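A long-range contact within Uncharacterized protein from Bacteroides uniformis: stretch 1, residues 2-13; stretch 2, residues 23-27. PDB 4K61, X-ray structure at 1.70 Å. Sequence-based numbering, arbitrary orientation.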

# COMPACT_ATOMS: atom_id res chain seq x y z
N ASP A 2 -7.27 24.32 -4.03
CA ASP A 2 -7.85 23.03 -4.45
C ASP A 2 -6.97 21.80 -4.25
O ASP A 2 -5.74 21.89 -4.08
N TRP A 3 -7.64 20.65 -4.27
CA TRP A 3 -7.04 19.31 -4.13
C TRP A 3 -6.40 18.94 -2.80
O TRP A 3 -6.79 17.92 -2.23
N ALA A 4 -5.43 19.73 -2.32
CA ALA A 4 -4.85 19.53 -0.99
C ALA A 4 -4.56 20.88 -0.33
O ALA A 4 -3.99 21.75 -0.97
N PRO A 5 -5.00 21.08 0.94
CA PRO A 5 -4.74 22.34 1.63
C PRO A 5 -3.25 22.58 1.85
O PRO A 5 -2.48 21.64 1.81
N ALA A 6 -2.89 23.84 2.10
CA ALA A 6 -1.48 24.24 2.22
C ALA A 6 -0.75 23.48 3.35
O ALA A 6 0.38 23.04 3.14
N ASP A 7 -1.38 23.30 4.51
CA ASP A 7 -0.73 22.58 5.62
C ASP A 7 -0.48 21.09 5.33
O ASP A 7 0.50 20.51 5.81
N VAL A 8 -1.34 20.47 4.53
CA VAL A 8 -1.08 19.08 4.08
C VAL A 8 0.07 19.02 3.09
O VAL A 8 0.95 18.16 3.18
N GLN A 9 0.10 19.95 2.13
CA GLN A 9 1.21 20.00 1.18
C GLN A 9 2.51 20.25 1.92
O GLN A 9 3.54 19.64 1.59
N ALA A 10 2.46 21.11 2.94
CA ALA A 10 3.65 21.41 3.76
C ALA A 10 4.10 20.20 4.58
O ALA A 10 5.31 19.94 4.73
N ALA A 11 3.14 19.44 5.07
CA ALA A 11 3.48 18.23 5.85
C ALA A 11 4.20 17.18 5.01
O ALA A 11 5.13 16.55 5.49
N LEU A 12 3.80 17.03 3.73
CA LEU A 12 4.48 16.12 2.82
C LEU A 12 5.91 16.61 2.52
O LEU A 12 6.87 15.82 2.58
N LYS A 13 6.06 17.91 2.27
CA LYS A 13 7.35 18.51 1.95
C LYS A 13 8.31 18.36 3.14
O LYS A 13 9.50 18.11 2.97
N ALA A 23 1.07 14.02 -7.32
CA ALA A 23 -0.34 14.02 -7.69
C ALA A 23 -1.19 13.80 -6.45
O ALA A 23 -1.03 12.82 -5.74
N TRP A 24 -2.14 14.70 -6.22
CA TRP A 24 -3.04 14.63 -5.05
C TRP A 24 -4.42 14.07 -5.40
O TRP A 24 -5.01 14.40 -6.44
N SER A 25 -4.94 13.24 -4.51
CA SER A 25 -6.29 12.71 -4.63
C SER A 25 -6.93 12.63 -3.25
O SER A 25 -6.29 12.96 -2.25
N HIS A 26 -8.21 12.29 -3.24
CA HIS A 26 -9.01 12.17 -2.03
C HIS A 26 -9.41 10.70 -1.87
O HIS A 26 -9.70 10.03 -2.87
N ASP A 27 -9.37 10.17 -0.65
CA ASP A 27 -9.68 8.75 -0.40
C ASP A 27 -10.40 8.76 0.94
O ASP A 27 -9.79 8.97 1.99

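The bump in this contact is Trp-24, whose CA-to-CB bond points from the strand toward the first stretch; the hollow is a trough formed by Ala-4 and one side of helix 6-13. With chi1 at m (-69°) and chi2 at 97°, the indole meets Ala-4, Val-8, Gln-9 and Leu-12. Ala-4 supplies the floor: its CB sits over one face of the six-membered ring, 3.8 Å from the Trp-24 centroid, a CH-pi contact. One helical turn apart, Val-8 (t) and Leu-12 (t, p) point in, bringing Val-8 CG1 to 3.5 Å from Trp-24 CZ3 and Leu-12 CD2 to 3.7 Å from Trp-24 CZ2, the latter on the other side of the ring plane from Ala-4 CB and Val-8 CG1.

The CA-to-CB bond of Gln-9 (m, t) points sideways, and its amide does two jobs. NE2 of Gln-9 donates to O of Ala-4 at 2.9 Å, tying the helix to the loop that carries the floor, while a water donates to Gln-9 OE1 and accepts from Trp-24 NE1, both at 2.8 Å, satisfying the indole nitrogen.

The CA-to-CB bond of Trp-3 (m) points sideways, but its ring comes up against the strand backbone, with CE3 3.2 Å from Trp-24 O and CZ3 3.7 Å from Ser-25 CA. His-26 (m) closes this end: its NE2 donates to Trp-3 O at 2.8 Å.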

# COMPACT_ATOMS: atom_id res chain seq x y z
CB ASP A 2 -8.27 23.09 -5.93
CG ASP A 2 -9.25 24.21 -6.24
OD1 ASP A 2 -10.32 24.35 -5.59
OD2 ASP A 2 -8.95 24.96 -7.19
CB TRP A 3 -6.11 18.99 -5.32
CG TRP A 3 -6.94 18.61 -6.50
CD1 TRP A 3 -7.33 19.42 -7.55
CD2 TRP A 3 -7.59 17.34 -6.72
NE1 TRP A 3 -8.15 18.72 -8.41
CE2 TRP A 3 -8.33 17.45 -7.92
CE3 TRP A 3 -7.63 16.14 -6.00
CZ2 TRP A 3 -9.07 16.38 -8.44
CZ3 TRP A 3 -8.36 15.07 -6.51
CH2 TRP A 3 -9.06 15.20 -7.72
CB ALA A 4 -3.59 18.73 -1.11
CB PRO A 5 -5.43 22.18 3.00
CG PRO A 5 -6.18 20.93 2.94
CD PRO A 5 -5.70 20.11 1.79
CB ALA A 6 -1.37 25.73 2.43
CB ASP A 7 -1.50 22.73 6.92
CG ASP A 7 -2.89 22.08 6.88
OD1 ASP A 7 -3.39 21.74 5.79
OD2 ASP A 7 -3.49 21.92 7.97
CB VAL A 8 -2.36 18.46 3.46
CG1 VAL A 8 -2.06 17.13 2.79
CG2 VAL A 8 -3.41 18.27 4.55
CB GLN A 9 0.97 21.07 0.10
CG GLN A 9 -0.24 20.75 -0.77
CD GLN A 9 -0.30 21.59 -2.03
OE1 GLN A 9 0.68 21.72 -2.75
NE2 GLN A 9 -1.47 22.15 -2.31
CB ALA A 10 3.39 22.60 4.68
CB ALA A 11 2.25 17.61 6.47
CB LEU A 12 3.74 15.98 1.48
CG LEU A 12 4.41 15.06 0.44
CD1 LEU A 12 4.46 13.62 0.94
CD2 LEU A 12 3.69 15.15 -0.89
CB LYS A 13 7.17 19.97 1.54
CG LYS A 13 8.38 20.59 0.87
CD LYS A 13 7.96 21.77 0.00
CE LYS A 13 9.07 22.26 -0.89
NZ LYS A 13 9.93 23.23 -0.16
CB ALA A 23 -0.62 12.92 -8.70
CB TRP A 24 -3.23 16.02 -4.42
CG TRP A 24 -2.00 16.55 -3.76
CD1 TRP A 24 -1.10 17.40 -4.29
CD2 TRP A 24 -1.55 16.27 -2.41
NE1 TRP A 24 -0.09 17.66 -3.37
CE2 TRP A 24 -0.35 16.97 -2.22
CE3 TRP A 24 -2.03 15.46 -1.38
CZ2 TRP A 24 0.38 16.90 -1.02
CZ3 TRP A 24 -1.32 15.40 -0.18
CH2 TRP A 24 -0.14 16.13 -0.01
CB SER A 25 -6.29 11.34 -5.33
OG SER A 25 -5.61 10.39 -4.55
CB HIS A 26 -10.26 13.03 -2.17
CG HIS A 26 -10.01 14.50 -2.08
ND1 HIS A 26 -11.00 15.37 -1.69
CD2 HIS A 26 -8.91 15.27 -2.31
CE1 HIS A 26 -10.54 16.61 -1.70
NE2 HIS A 26 -9.27 16.57 -2.08
CB ASP A 27 -8.40 7.91 -0.33
CG ASP A 27 -8.65 6.42 -0.07
OD1 ASP A 27 -9.83 6.01 0.10
OD2 ASP A 27 -7.63 5.68 -0.01
O HOH W 1 2.07 19.42 -3.58